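Local atomic coordinates of BDI_3064 protein (Parabacteroides distasonis ATCC 8503, PDB entry 5Z06), a protein that hydrolyses linear beta-1,2-glucan and beta-1,2-glucooligosaccharides of four or more units, releasing sophorose from the non-reducing end. Residues A[10-14]-A[49-54]; A[87-93]-A[130-136]; A[440-444]-A[488-494]; A[483-487]-A[699-703]. All blocks are in the same frame, centred on the assembly; numbering follows the deposited sequence.

Contact 1: A[10-14]-A[49-54]; sequences FFENS and TPGNSL. With CA (calcium ion), chain C.
T49 meets E12 and N13 through a shared calcium ion, to which it gives both its backbone O and its OG1. The T49 OG1 to calcium distance is 2.3 Å, and the hydroxyl is also hydrogen-bonded to D176. From the facing segment come E12 O and N13 OD1, the latter 2.5 Å from calcium. P50 O takes a weak hydrogen bond from N13 ND2. At G51 a side chain would run into N13 OD1, and phi is positive (104°). N52 O binds calcium, and N52 N donates to N13 OD1 over 3.1 Å, tilted from the carbonyl plane. A chi1 of 55°, with CG between the backbone N and the carbonyl carbon, turns the amide onto S14. There S14 N reaches N52 OD1 at 2.7 Å, and N52 ND2 reaches S14 O at 2.7 Å, each on a lone pair in the carbonyl plane. S53 CA lies obliquely near the F11 ring, while L54 CG stands over one face in a CH-pi contact, 3.5 Å from the centroid. D175 adds two carboxylate oxygens, giving seven ligand atoms; the other five are uncharged, so D175 probably brings the first shell's only formal negative charge, partly offsetting the ion's.

Contact 2: A[87-93]-A[130-136]; sequences LSMQVRL and GVWHPVS
M89 and V135 form one antiparallel hydrogen-bonded pair and V91 and H133 another, joined by four backbone bonds. The tightest of these runs from H133 N to V91 O, at 2.7 Å. Beyond the ladder, G130 N donates to L93 O over 2.7 Å, nearly along the C=O axis, with G130 in a positive-phi conformation. A water joins the frayed end, donating to V131 O and accepting from L93 N at 2.8 Å.

Strand 86-93 is flanked by 132-138 and 169-180 in an antiparallel sheet, and M89 reaches I105 of a second sheet, consistent with a beta-sandwich arrangement. On that inward face V91 CG2 touches V135 CG2 at 3.5 Å, and M89 CE lies alongside V135 CG1.

The other face carries the aromatic contact. R92 CB sits over the six-membered ring of W132, 3.6 Å from its centroid and 12° off the normal, in a CH-pi contact. The indole presents its edge to Q90 C and V91 N. With CG anti to N (chi1 -180°) and an extended chain, R92 runs past the indole until its guanidinium lies with one face 3.4 Å above G130 C. A serine replacing W132 would probably leave the R92 methylenes without their aromatic support and the guanidinium freer to swing. Y173 of strand 169-180 adjoins both side chains.

Contact 3: A[440-444]-A[488-494]; sequences DSPYL and SGWASQE
G489 CA is pressed against P442 O at only 2.9 Å, in a wider pi-type turn where the backbone has phi -109° and psi -82°. A beta carbon on G489 would clash with that same oxygen. P442 O has a proper donor: S488 OG reaches it at 2.7 Å, in the carbonyl plane and on a lone pair. Beside this bond, P442 CB rests on S488 O, 3.4 Å away.

With CG anti to the carbonyl carbon (chi1 -55°), Y443 runs past G489 to S492 and E494, and its OH donates to E494 OE1 over 2.7 Å; the oxygen is met from above the carboxylate plane, while it lies at the edge of the tyrosine ring. S492 OG is equally near the same OH. This ties a loop to the corner between helix 485-490 and helix 495-505, in a region whose family membership points to a six-hairpin, (alpha/alpha)6 type of fold. Within the corner, S492 OG accepts from E494 N at 3.1 Å, an ST turn, and E494 holds the N-cap position of the second helix. With a phenylalanine in place of Y443, E494 OE1 would probably lose its donor across the contact and the carboxylate would be freer to turn.

Y443 CD1 lies 3.5 Å from G489 CA, and the side chain also packs on Y470 and A497. S441 OG donates to Y443 O over 2.6 Å.

Contact 4: A[483-487]-A[699-703]; sequences PEMYY and KIQSI
Y487 OH is held by two polar partners: the backbone N of K552, and a water that in turn donates to I700 O. The OH lies 2.5 Å from that water, so the tyrosine reaches the carbonyl of the facing helix through one bridging molecule.

The rest of the contact is apolar. I703 CD1 meets the edge of the Y487 ring, 3.9 Å from CE2, and the two side chains run alongside in opposing senses. The same methyl packs on P483 CB at 3.8 Å. K699 CB also lies 3.8 Å from P483 CB, and I700 CG1 touches the proline too, while K699's amine leads away. I700 CG2, anti to the backbone N, is directed over a face of the Y486 ring, a CH-pi contact 4.1 Å from the centroid and 21° off its normal. Y486 places CD2 3.6 Å above the Y487 ring plane, over its centre. Y486 OH is hydrogen-bonded to D551.

The C-terminal end of helix 691-702, with I703 just beyond it, thus packs against the start of helix 485-490 and the residues leading into it; M471 of helix 467-475 touches both Y486 and I700, and F549 in a nearby loop also borders them.

The four contacts form two pairs on opposite sides of the chain's centre. Contacts 1 and 2, with centres 12 Å apart, share one antiparallel sheet and touch where S53 CB meets W132 CH2 at 3.7 Å. Contact 1 holds four of the five calcium-site residues, and the W132 side chain lies about 7 Å from that same calcium. Contacts 3 and 4 are 11 Å apart between centres and use the two ends of helix 485-490; A491 N and Y486 O, 2.9 Å apart, probably hydrogen-bond between them. Contacts 1 and 3 are about 38 Å apart at their nearest atoms, so the calcium site is remote from the helical pair.

Contact 1: A[10-14]-A[49-54]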
loop_
_atom_site.group_PDB
_atom_site.type_symbol
_atom_site.label_atom_id
_atom_site.label_comp_id
_atom_site.label_asym_id
_atom_site.label_seq_id
_atom_site.Cartn_x
_atom_site.Cartn_y
_atom_site.Cartn_z
ATOM N N PHE A 10 -6.764 -10.293 -14.775
ATOM C CA PHE A 10 -8.019 -10.478 -14.060
ATOM C C PHE A 10 -7.845 -11.401 -12.863
ATOM O O PHE A 10 -8.510 -11.240 -11.852
ATOM C CB PHE A 10 -9.074 -11.053 -14.989
ATOM C CG PHE A 10 -9.445 -10.132 -16.088
ATOM C CD1 PHE A 10 -10.369 -9.128 -15.871
ATOM C CD2 PHE A 10 -8.852 -10.248 -17.343
ATOM C CE1 PHE A 10 -10.715 -8.254 -16.887
ATOM C CE2 PHE A 10 -9.203 -9.379 -18.370
ATOM C CZ PHE A 10 -10.136 -8.386 -18.145
ATOM N N PHE A 11 -6.990 -12.406 -13.002
ATOM C CA PHE A 11 -6.667 -13.253 -11.884
ATOM C C PHE A 11 -5.330 -13.920 -12.076
ATOM O O PHE A 11 -5.083 -14.524 -13.118
ATOM C CB PHE A 11 -7.727 -14.328 -11.724
ATOM C CG PHE A 11 -7.481 -15.213 -10.559
ATOM C CD1 PHE A 11 -7.896 -14.826 -9.301
ATOM C CD2 PHE A 11 -6.816 -16.416 -10.711
ATOM C CE1 PHE A 11 -7.663 -15.625 -8.211
ATOM C CE2 PHE A 11 -6.575 -17.222 -9.612
ATOM C CZ PHE A 11 -6.999 -16.831 -8.362
ATOM N N GLU A 12 -4.475 -13.810 -11.075
ATOM C CA GLU A 12 -3.281 -14.630 -10.971
ATOM C C GLU A 12 -3.378 -15.539 -9.751
ATOM O O GLU A 12 -3.217 -16.753 -9.858
ATOM C CB GLU A 12 -2.060 -13.748 -10.851
ATOM C CG GLU A 12 -0.767 -14.532 -10.730
ATOM C CD GLU A 12 0.434 -13.654 -10.970
ATOM O OE1 GLU A 12 0.671 -12.736 -10.154
ATOM O OE2 GLU A 12 1.111 -13.875 -11.990
ATOM N N ASN A 13 -3.613 -14.931 -8.598
ATOM C CA ASN A 13 -3.706 -15.631 -7.312
ATOM C C ASN A 13 -4.575 -14.814 -6.387
ATOM O O ASN A 13 -4.571 -13.595 -6.447
ATOM C CB ASN A 13 -2.312 -15.792 -6.676
ATOM C CG ASN A 13 -1.537 -16.966 -7.243
ATOM O OD1 ASN A 13 -2.079 -18.054 -7.391
ATOM N ND2 ASN A 13 -0.261 -16.760 -7.548
ATOM N N SER A 14 -5.332 -15.491 -5.548
ATOM C CA SER A 14 -6.078 -14.840 -4.481
ATOM C C SER A 14 -5.150 -14.773 -3.295
ATOM O O SER A 14 -4.606 -15.805 -2.883
ATOM C CB SER A 14 -7.314 -15.638 -4.125
ATOM O OG SER A 14 -8.096 -14.947 -3.195
ATOM N N THR A 49 -0.291 -21.063 -11.822
ATOM C CA THR A 49 0.600 -20.272 -10.956
ATOM C C THR A 49 0.246 -20.629 -9.529
ATOM O O THR A 49 -0.873 -20.357 -9.093
ATOM C CB THR A 49 0.486 -18.765 -11.095
ATOM O OG1 THR A 49 -0.884 -18.390 -11.067
ATOM C CG2 THR A 49 1.152 -18.310 -12.353
ATOM N N PRO A 50 1.190 -21.258 -8.815
ATOM C CA PRO A 50 0.914 -21.693 -7.489
ATOM C C PRO A 50 0.497 -20.587 -6.555
ATOM O O PRO A 50 0.748 -19.374 -6.770
ATOM C CB PRO A 50 2.242 -22.272 -7.017
ATOM C CG PRO A 50 3.247 -21.598 -7.854
ATOM C CD PRO A 50 2.583 -21.565 -9.180
ATOM N N GLY A 51 -0.033 -21.111 -5.462
ATOM C CA GLY A 51 -0.974 -20.479 -4.647
ATOM C C GLY A 51 -2.228 -21.232 -5.063
ATOM O O GLY A 51 -2.494 -22.343 -4.622
ATOM N N ASN A 52 -2.991 -20.619 -5.955
ATOM C CA ASN A 52 -4.359 -21.005 -6.101
ATOM C C ASN A 52 -4.929 -20.651 -7.448
ATOM O O ASN A 52 -4.302 -19.974 -8.277
ATOM C CB ASN A 52 -5.180 -20.419 -4.943
ATOM C CG ASN A 52 -5.032 -18.920 -4.819
ATOM O OD1 ASN A 52 -5.214 -18.195 -5.787
ATOM N ND2 ASN A 52 -4.708 -18.450 -3.628
ATOM N N SER A 53 -6.133 -21.139 -7.657
ATOM C CA SER A 53 -6.890 -20.853 -8.842
ATOM C C SER A 53 -8.313 -20.616 -8.413
ATOM O O SER A 53 -8.652 -20.793 -7.239
ATOM C CB SER A 53 -6.812 -22.041 -9.788
ATOM O OG SER A 53 -7.353 -23.197 -9.180
ATOM N N LEU A 54 -9.135 -20.219 -9.370
ATOM C CA LEU A 54 -10.533 -20.015 -9.136
ATOM C C LEU A 54 -11.289 -21.261 -9.520
ATOM O O LEU A 54 -11.035 -21.866 -10.575
ATOM C CB LEU A 54 -11.041 -18.821 -9.932
ATOM C CG LEU A 54 -10.457 -17.479 -9.501
ATOM C CD1 LEU A 54 -10.931 -16.400 -10.446
ATOM C CD2 LEU A 54 -10.917 -17.140 -8.102
HETATM CA CA CA C . -2.637 -18.935 -9.612
#

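Contact 2: A[87-93]-A[130-136]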
loop_
_atom_site.group_PDB
_atom_site.type_symbol
_atom_site.label_atom_id
_atom_site.label_comp_id
_atom_site.label_asym_id
_atom_site.label_seq_id
_atom_site.Cartn_x
_atom_site.Cartn_y
_atom_site.Cartn_z
ATOM N N LEU A 87 -7.030 -12.605 -24.604
ATOM C CA LEU A 87 -7.379 -13.017 -23.262
ATOM C C LEU A 87 -6.804 -14.400 -23.090
ATOM O O LEU A 87 -7.306 -15.366 -23.662
ATOM C CB LEU A 87 -8.880 -13.048 -23.079
ATOM C CG LEU A 87 -9.402 -13.673 -21.784
ATOM C CD1 LEU A 87 -8.959 -12.847 -20.584
ATOM C CD2 LEU A 87 -10.911 -13.750 -21.852
ATOM N N SER A 88 -5.726 -14.489 -22.328
ATOM C CA SER A 88 -5.129 -15.763 -21.989
ATOM C C SER A 88 -5.628 -16.247 -20.620
ATOM O O SER A 88 -5.777 -15.458 -19.696
ATOM C CB SER A 88 -3.626 -15.647 -22.000
ATOM O OG SER A 88 -3.027 -16.761 -21.378
ATOM N N MET A 89 -5.929 -17.541 -20.522
ATOM C CA MET A 89 -6.226 -18.200 -19.255
ATOM C C MET A 89 -5.546 -19.555 -19.205
ATOM O O MET A 89 -5.062 -20.077 -20.215
ATOM C CB MET A 89 -7.714 -18.454 -19.095
ATOM C CG MET A 89 -8.615 -17.433 -19.739
ATOM S SD MET A 89 -10.296 -17.749 -19.224
ATOM C CE MET A 89 -10.671 -19.188 -20.205
ATOM N N GLN A 90 -5.546 -20.129 -18.015
ATOM C CA GLN A 90 -5.204 -21.515 -17.820
ATOM C C GLN A 90 -6.502 -22.151 -17.344
ATOM O O GLN A 90 -7.137 -21.634 -16.419
ATOM C CB GLN A 90 -4.097 -21.654 -16.790
ATOM C CG GLN A 90 -2.753 -21.139 -17.275
ATOM C CD GLN A 90 -2.011 -22.104 -18.173
ATOM O OE1 GLN A 90 -2.424 -23.246 -18.383
ATOM N NE2 GLN A 90 -0.890 -21.653 -18.697
ATOM N N VAL A 91 -6.905 -23.248 -17.997
ATOM C CA VAL A 91 -8.188 -23.899 -17.747
ATOM C C VAL A 91 -7.908 -25.361 -17.465
ATOM O O VAL A 91 -7.168 -26.017 -18.186
ATOM C CB VAL A 91 -9.141 -23.755 -18.934
ATOM C CG1 VAL A 91 -10.536 -24.274 -18.609
ATOM C CG2 VAL A 91 -9.252 -22.302 -19.335
ATOM N N ARG A 92 -8.486 -25.861 -16.387
ATOM C CA ARG A 92 -8.312 -27.241 -16.004
ATOM C C ARG A 92 -9.687 -27.816 -15.719
ATOM O O ARG A 92 -10.499 -27.199 -15.033
ATOM C CB ARG A 92 -7.430 -27.331 -14.779
ATOM C CG ARG A 92 -7.163 -28.738 -14.281
ATOM C CD ARG A 92 -6.707 -28.678 -12.846
ATOM N NE ARG A 92 -6.386 -29.981 -12.290
ATOM C CZ ARG A 92 -5.175 -30.523 -12.244
ATOM N NH1 ARG A 92 -4.118 -29.899 -12.756
ATOM N NH2 ARG A 92 -5.029 -31.710 -11.675
ATOM N N LEU A 93 -9.941 -28.996 -16.268
ATOM C CA LEU A 93 -11.212 -29.660 -16.090
ATOM C C LEU A 93 -10.992 -30.739 -15.055
ATOM O O LEU A 93 -10.019 -31.487 -15.124
ATOM C CB LEU A 93 -11.675 -30.248 -17.400
ATOM C CG LEU A 93 -12.348 -29.280 -18.360
ATOM C CD1 LEU A 93 -11.532 -28.029 -18.659
ATOM C CD2 LEU A 93 -12.609 -30.055 -19.634
ATOM N N GLY A 130 -7.729 -32.923 -15.505
ATOM C CA GLY A 130 -6.576 -33.040 -14.617
ATOM C C GLY A 130 -5.266 -32.469 -15.138
ATOM O O GLY A 130 -4.178 -32.855 -14.677
ATOM N N VAL A 131 -5.357 -31.563 -16.109
ATOM C CA VAL A 131 -4.178 -30.866 -16.640
ATOM C C VAL A 131 -4.573 -29.438 -16.989
ATOM O O VAL A 131 -5.718 -29.169 -17.326
ATOM C CB VAL A 131 -3.573 -31.571 -17.885
ATOM C CG1 VAL A 131 -2.945 -32.916 -17.518
ATOM C CG2 VAL A 131 -4.617 -31.749 -18.973
ATOM N N TRP A 132 -3.614 -28.537 -16.888
ATOM C CA TRP A 132 -3.828 -27.137 -17.213
ATOM C C TRP A 132 -3.695 -26.960 -18.699
ATOM O O TRP A 132 -2.708 -27.368 -19.272
ATOM C CB TRP A 132 -2.827 -26.246 -16.465
ATOM C CG TRP A 132 -3.169 -26.197 -15.023
ATOM C CD1 TRP A 132 -2.584 -26.898 -14.012
ATOM C CD2 TRP A 132 -4.231 -25.455 -14.434
ATOM N NE1 TRP A 132 -3.202 -26.610 -12.821
ATOM C CE2 TRP A 132 -4.217 -25.725 -13.055
ATOM C CE3 TRP A 132 -5.186 -24.568 -14.937
ATOM C CZ2 TRP A 132 -5.121 -25.142 -12.175
ATOM C CZ3 TRP A 132 -6.087 -23.987 -14.053
ATOM C CH2 TRP A 132 -6.039 -24.274 -12.689
ATOM N N HIS A 133 -4.719 -26.366 -19.303
ATOM C CA HIS A 133 -4.762 -26.071 -20.728
ATOM C C HIS A 133 -4.620 -24.587 -20.958
ATOM O O HIS A 133 -5.471 -23.813 -20.509
ATOM C CB HIS A 133 -6.092 -26.525 -21.315
ATOM C CG HIS A 133 -6.291 -27.996 -21.223
ATOM N ND1 HIS A 133 -5.374 -28.890 -21.726
ATOM C CD2 HIS A 133 -7.269 -28.732 -20.648
ATOM C CE1 HIS A 133 -5.793 -30.118 -21.489
ATOM N NE2 HIS A 133 -6.938 -30.050 -20.830
ATOM N N PRO A 134 -3.535 -24.172 -21.637
ATOM C CA PRO A 134 -3.520 -22.760 -22.015
ATOM C C PRO A 134 -4.647 -22.464 -22.989
ATOM O O PRO A 134 -4.904 -23.251 -23.884
ATOM C CB PRO A 134 -2.127 -22.554 -22.649
ATOM C CG PRO A 134 -1.503 -23.890 -22.728
ATOM C CD PRO A 134 -2.207 -24.789 -21.756
ATOM N N VAL A 135 -5.348 -21.369 -22.756
ATOM C CA VAL A 135 -6.367 -20.879 -23.650
ATOM C C VAL A 135 -5.981 -19.457 -24.025
ATOM O O VAL A 135 -5.581 -18.688 -23.158
ATOM C CB VAL A 135 -7.732 -20.883 -22.957
ATOM C CG1 VAL A 135 -8.791 -20.173 -23.786
ATOM C CG2 VAL A 135 -8.155 -22.312 -22.683
ATOM N N SER A 136 -6.081 -19.133 -25.316
ATOM C CA SER A 136 -5.914 -17.765 -25.825
ATOM C C SER A 136 -7.112 -17.436 -26.670
ATOM O O SER A 136 -7.398 -18.120 -27.647
ATOM C CB SER A 136 -4.668 -17.627 -26.687
ATOM O OG SER A 136 -3.502 -17.825 -25.925
HETATM O O HOH W 1 -7.934 -30.240 -17.727
#

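Contact 3: A[440-444]-A[488-494]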
loop_
_atom_site.group_PDB
_atom_site.type_symbol
_atom_site.label_atom_id
_atom_site.label_comp_id
_atom_site.label_asym_id
_atom_site.label_seq_id
_atom_site.Cartn_x
_atom_site.Cartn_y
_atom_site.Cartn_z
ATOM N N ASP A 440 -2.196 38.531 4.418
ATOM C CA ASP A 440 -2.938 38.525 5.670
ATOM C C ASP A 440 -3.769 37.245 5.844
ATOM O O ASP A 440 -4.670 37.221 6.675
ATOM C CB ASP A 440 -3.834 39.779 5.749
ATOM C CG ASP A 440 -4.930 39.791 4.694
ATOM O OD1 ASP A 440 -4.652 39.392 3.537
ATOM O OD2 ASP A 440 -6.066 40.204 5.021
ATOM N N SER A 441 -3.476 36.181 5.089
ATOM C CA SER A 441 -4.230 34.931 5.231
ATOM C C SER A 441 -4.002 34.362 6.629
ATOM O O SER A 441 -2.853 34.234 7.065
ATOM C CB SER A 441 -3.822 33.886 4.210
ATOM O OG SER A 441 -4.486 32.651 4.442
ATOM N N PRO A 442 -5.093 34.041 7.341
ATOM C CA PRO A 442 -4.925 33.271 8.579
ATOM C C PRO A 442 -4.461 31.812 8.346
ATOM O O PRO A 442 -4.023 31.161 9.293
ATOM C CB PRO A 442 -6.318 33.307 9.233
ATOM C CG PRO A 442 -7.232 33.982 8.273
ATOM C CD PRO A 442 -6.513 34.258 6.995
ATOM N N TYR A 443 -4.543 31.343 7.099
ATOM C CA TYR A 443 -4.308 29.952 6.747
ATOM C C TYR A 443 -3.150 29.786 5.793
ATOM O O TYR A 443 -2.908 30.640 4.915
ATOM C CB TYR A 443 -5.529 29.377 6.038
ATOM C CG TYR A 443 -6.793 29.511 6.806
ATOM C CD1 TYR A 443 -7.118 28.593 7.797
ATOM C CD2 TYR A 443 -7.681 30.558 6.538
ATOM C CE1 TYR A 443 -8.282 28.701 8.523
ATOM C CE2 TYR A 443 -8.856 30.686 7.250
ATOM C CZ TYR A 443 -9.158 29.754 8.244
ATOM O OH TYR A 443 -10.325 29.873 8.963
ATOM N N LEU A 444 -2.477 28.645 5.936
ATOM C CA LEU A 444 -1.691 28.107 4.858
ATOM C C LEU A 444 -2.628 27.421 3.900
ATOM O O LEU A 444 -3.691 26.938 4.305
ATOM C CB LEU A 444 -0.659 27.079 5.372
ATOM C CG LEU A 444 0.551 27.655 6.082
ATOM C CD1 LEU A 444 1.343 26.537 6.759
ATOM C CD2 LEU A 444 1.421 28.409 5.081
ATOM N N SER A 488 -4.497 30.891 14.107
ATOM C CA SER A 488 -5.384 31.549 13.154
ATOM C C SER A 488 -5.729 30.597 12.007
ATOM O O SER A 488 -6.800 30.704 11.412
ATOM C CB SER A 488 -4.720 32.818 12.631
ATOM O OG SER A 488 -3.721 32.520 11.657
ATOM N N GLY A 489 -4.819 29.660 11.718
ATOM C CA GLY A 489 -4.968 28.721 10.611
ATOM C C GLY A 489 -5.254 27.317 11.067
ATOM O O GLY A 489 -6.408 26.885 11.083
ATOM N N TRP A 490 -4.190 26.609 11.439
ATOM C CA TRP A 490 -4.301 25.261 11.977
ATOM C C TRP A 490 -5.464 25.134 12.986
ATOM O O TRP A 490 -6.374 24.335 12.775
ATOM C CB TRP A 490 -2.978 24.860 12.607
ATOM C CG TRP A 490 -3.077 23.757 13.500
ATOM C CD1 TRP A 490 -3.076 23.807 14.839
ATOM C CD2 TRP A 490 -3.244 22.388 13.135
ATOM N NE1 TRP A 490 -3.185 22.541 15.358
ATOM C CE2 TRP A 490 -3.300 21.647 14.330
ATOM C CE3 TRP A 490 -3.289 21.708 11.908
ATOM C CZ2 TRP A 490 -3.444 20.255 14.356
ATOM C CZ3 TRP A 490 -3.417 20.309 11.931
ATOM C CH2 TRP A 490 -3.503 19.606 13.151
ATOM N N ALA A 491 -5.451 25.945 14.043
ATOM C CA ALA A 491 -6.492 25.884 15.080
ATOM C C ALA A 491 -7.510 27.035 14.956
ATOM O O ALA A 491 -8.046 27.505 15.946
ATOM C CB ALA A 491 -5.861 25.859 16.462
ATOM N N SER A 492 -7.752 27.469 13.731
ATOM C CA SER A 492 -8.667 28.551 13.443
ATOM C C SER A 492 -9.986 28.366 14.175
ATOM O O SER A 492 -10.579 27.281 14.135
ATOM C CB SER A 492 -8.972 28.600 11.950
ATOM O OG SER A 492 -9.918 29.619 11.661
ATOM N N GLN A 493 -10.434 29.438 14.826
ATOM C CA GLN A 493 -11.755 29.481 15.427
ATOM C C GLN A 493 -12.830 30.036 14.486
ATOM O O GLN A 493 -13.985 30.115 14.878
ATOM C CB GLN A 493 -11.698 30.276 16.727
ATOM C CG GLN A 493 -10.730 29.687 17.741
ATOM C CD GLN A 493 -11.135 28.282 18.138
ATOM O OE1 GLN A 493 -12.157 28.082 18.791
ATOM N NE2 GLN A 493 -10.353 27.294 17.712
ATOM N N GLU A 494 -12.477 30.357 13.243
ATOM C CA GLU A 494 -13.435 30.941 12.307
ATOM C C GLU A 494 -14.547 29.981 11.970
ATOM O O GLU A 494 -14.359 28.766 11.989
ATOM C CB GLU A 494 -12.787 31.364 10.992
ATOM C CG GLU A 494 -11.814 32.511 11.123
ATOM C CD GLU A 494 -11.306 33.006 9.783
ATOM O OE1 GLU A 494 -11.524 32.328 8.743
ATOM O OE2 GLU A 494 -10.680 34.084 9.780
#

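Contact 4: A[483-487]-A[699-703]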
loop_
_atom_site.group_PDB
_atom_site.type_symbol
_atom_site.label_atom_id
_atom_site.label_comp_id
_atom_site.label_asym_id
_atom_site.label_seq_id
_atom_site.Cartn_x
_atom_site.Cartn_y
_atom_site.Cartn_z
ATOM N N PRO A 483 4.218 32.586 14.138
ATOM C CA PRO A 483 3.685 31.515 14.980
ATOM C C PRO A 483 2.176 31.629 15.262
ATOM O O PRO A 483 1.525 30.623 15.563
ATOM C CB PRO A 483 4.527 31.621 16.262
ATOM C CG PRO A 483 5.074 32.999 16.264
ATOM C CD PRO A 483 5.308 33.322 14.818
ATOM N N GLU A 484 1.616 32.834 15.131
ATOM C CA GLU A 484 0.161 33.047 15.274
ATOM C C GLU A 484 -0.654 32.239 14.283
ATOM O O GLU A 484 -1.805 31.914 14.563
ATOM C CB GLU A 484 -0.228 34.543 15.173
ATOM C CG GLU A 484 -0.093 35.348 16.472
ATOM C CD GLU A 484 1.341 35.674 16.866
ATOM O OE1 GLU A 484 2.272 35.489 16.045
ATOM O OE2 GLU A 484 1.549 36.130 18.015
ATOM N N MET A 485 -0.061 31.938 13.128
ATOM C CA MET A 485 -0.687 31.118 12.104
ATOM C C MET A 485 -1.096 29.736 12.596
ATOM O O MET A 485 -2.028 29.140 12.054
ATOM C CB MET A 485 0.243 30.987 10.908
ATOM C CG MET A 485 0.578 32.321 10.273
ATOM S SD MET A 485 -0.837 32.974 9.389
ATOM C CE MET A 485 -0.605 34.737 9.656
ATOM N N TYR A 486 -0.396 29.235 13.610
ATOM C CA TYR A 486 -0.812 28.044 14.314
ATOM C C TYR A 486 -2.226 28.162 14.890
ATOM O O TYR A 486 -2.985 27.201 14.832
ATOM C CB TYR A 486 0.149 27.714 15.448
ATOM C CG TYR A 486 -0.234 26.443 16.154
ATOM C CD1 TYR A 486 0.228 25.204 15.708
ATOM C CD2 TYR A 486 -1.080 26.474 17.270
ATOM C CE1 TYR A 486 -0.119 24.036 16.373
ATOM C CE2 TYR A 486 -1.448 25.313 17.921
ATOM C CZ TYR A 486 -0.965 24.098 17.468
ATOM O OH TYR A 486 -1.348 22.966 18.105
ATOM N N TYR A 487 -2.584 29.319 15.441
ATOM C CA TYR A 487 -3.950 29.505 15.998
ATOM C C TYR A 487 -4.950 30.031 15.003
ATOM O O TYR A 487 -6.114 29.662 15.049
ATOM C CB TYR A 487 -3.928 30.390 17.258
ATOM C CG TYR A 487 -3.234 29.684 18.384
ATOM C CD1 TYR A 487 -3.848 28.620 19.035
ATOM C CD2 TYR A 487 -1.931 30.009 18.740
ATOM C CE1 TYR A 487 -3.205 27.936 20.050
ATOM C CE2 TYR A 487 -1.292 29.340 19.754
ATOM C CZ TYR A 487 -1.941 28.305 20.403
ATOM O OH TYR A 487 -1.316 27.628 21.398
ATOM N N LYS A 699 8.475 29.571 19.864
ATOM C CA LYS A 699 7.618 30.646 19.392
ATOM C C LYS A 699 6.154 30.292 19.534
ATOM O O LYS A 699 5.361 31.140 19.921
ATOM C CB LYS A 699 7.904 30.998 17.936
ATOM C CG LYS A 699 9.205 31.730 17.710
ATOM C CD LYS A 699 9.391 31.974 16.223
ATOM C CE LYS A 699 10.708 32.657 15.952
ATOM N NZ LYS A 699 10.820 32.838 14.490
ATOM N N ILE A 700 5.785 29.055 19.204
ATOM C CA ILE A 700 4.375 28.692 19.231
ATOM C C ILE A 700 3.924 28.608 20.673
ATOM O O ILE A 700 2.879 29.147 21.024
ATOM C CB ILE A 700 4.072 27.378 18.489
ATOM C CG1 ILE A 700 4.327 27.549 16.991
ATOM C CG2 ILE A 700 2.612 26.990 18.698
ATOM C CD1 ILE A 700 4.528 26.247 16.246
ATOM N N GLN A 701 4.721 27.946 21.496
ATOM C CA GLN A 701 4.388 27.759 22.912
ATOM C C GLN A 701 4.423 29.044 23.740
ATOM O O GLN A 701 3.819 29.092 24.796
ATOM C CB GLN A 701 5.309 26.712 23.538
ATOM C CG GLN A 701 5.118 25.319 22.931
ATOM C CD GLN A 701 5.810 24.232 23.704
ATOM O OE1 GLN A 701 5.369 23.088 23.707
ATOM N NE2 GLN A 701 6.908 24.578 24.353
ATOM N N SER A 702 5.112 30.077 23.267
ATOM C CA SER A 702 5.167 31.357 23.977
ATOM C C SER A 702 3.959 32.276 23.707
ATOM O O SER A 702 3.780 33.258 24.415
ATOM C CB SER A 702 6.453 32.102 23.622
ATOM O OG SER A 702 6.353 32.636 22.310
ATOM N N ILE A 703 3.143 31.984 22.697
ATOM C CA ILE A 703 1.956 32.815 22.393
ATOM C C ILE A 703 1.011 32.846 23.592
ATOM O O ILE A 703 0.771 31.807 24.198
ATOM C CB ILE A 703 1.208 32.288 21.145
ATOM C CG1 ILE A 703 2.055 32.534 19.895
ATOM C CG2 ILE A 703 -0.165 32.952 20.971
ATOM C CD1 ILE A 703 1.677 31.644 18.748
HETATM O O HOH W 2 0.917 28.256 22.329
#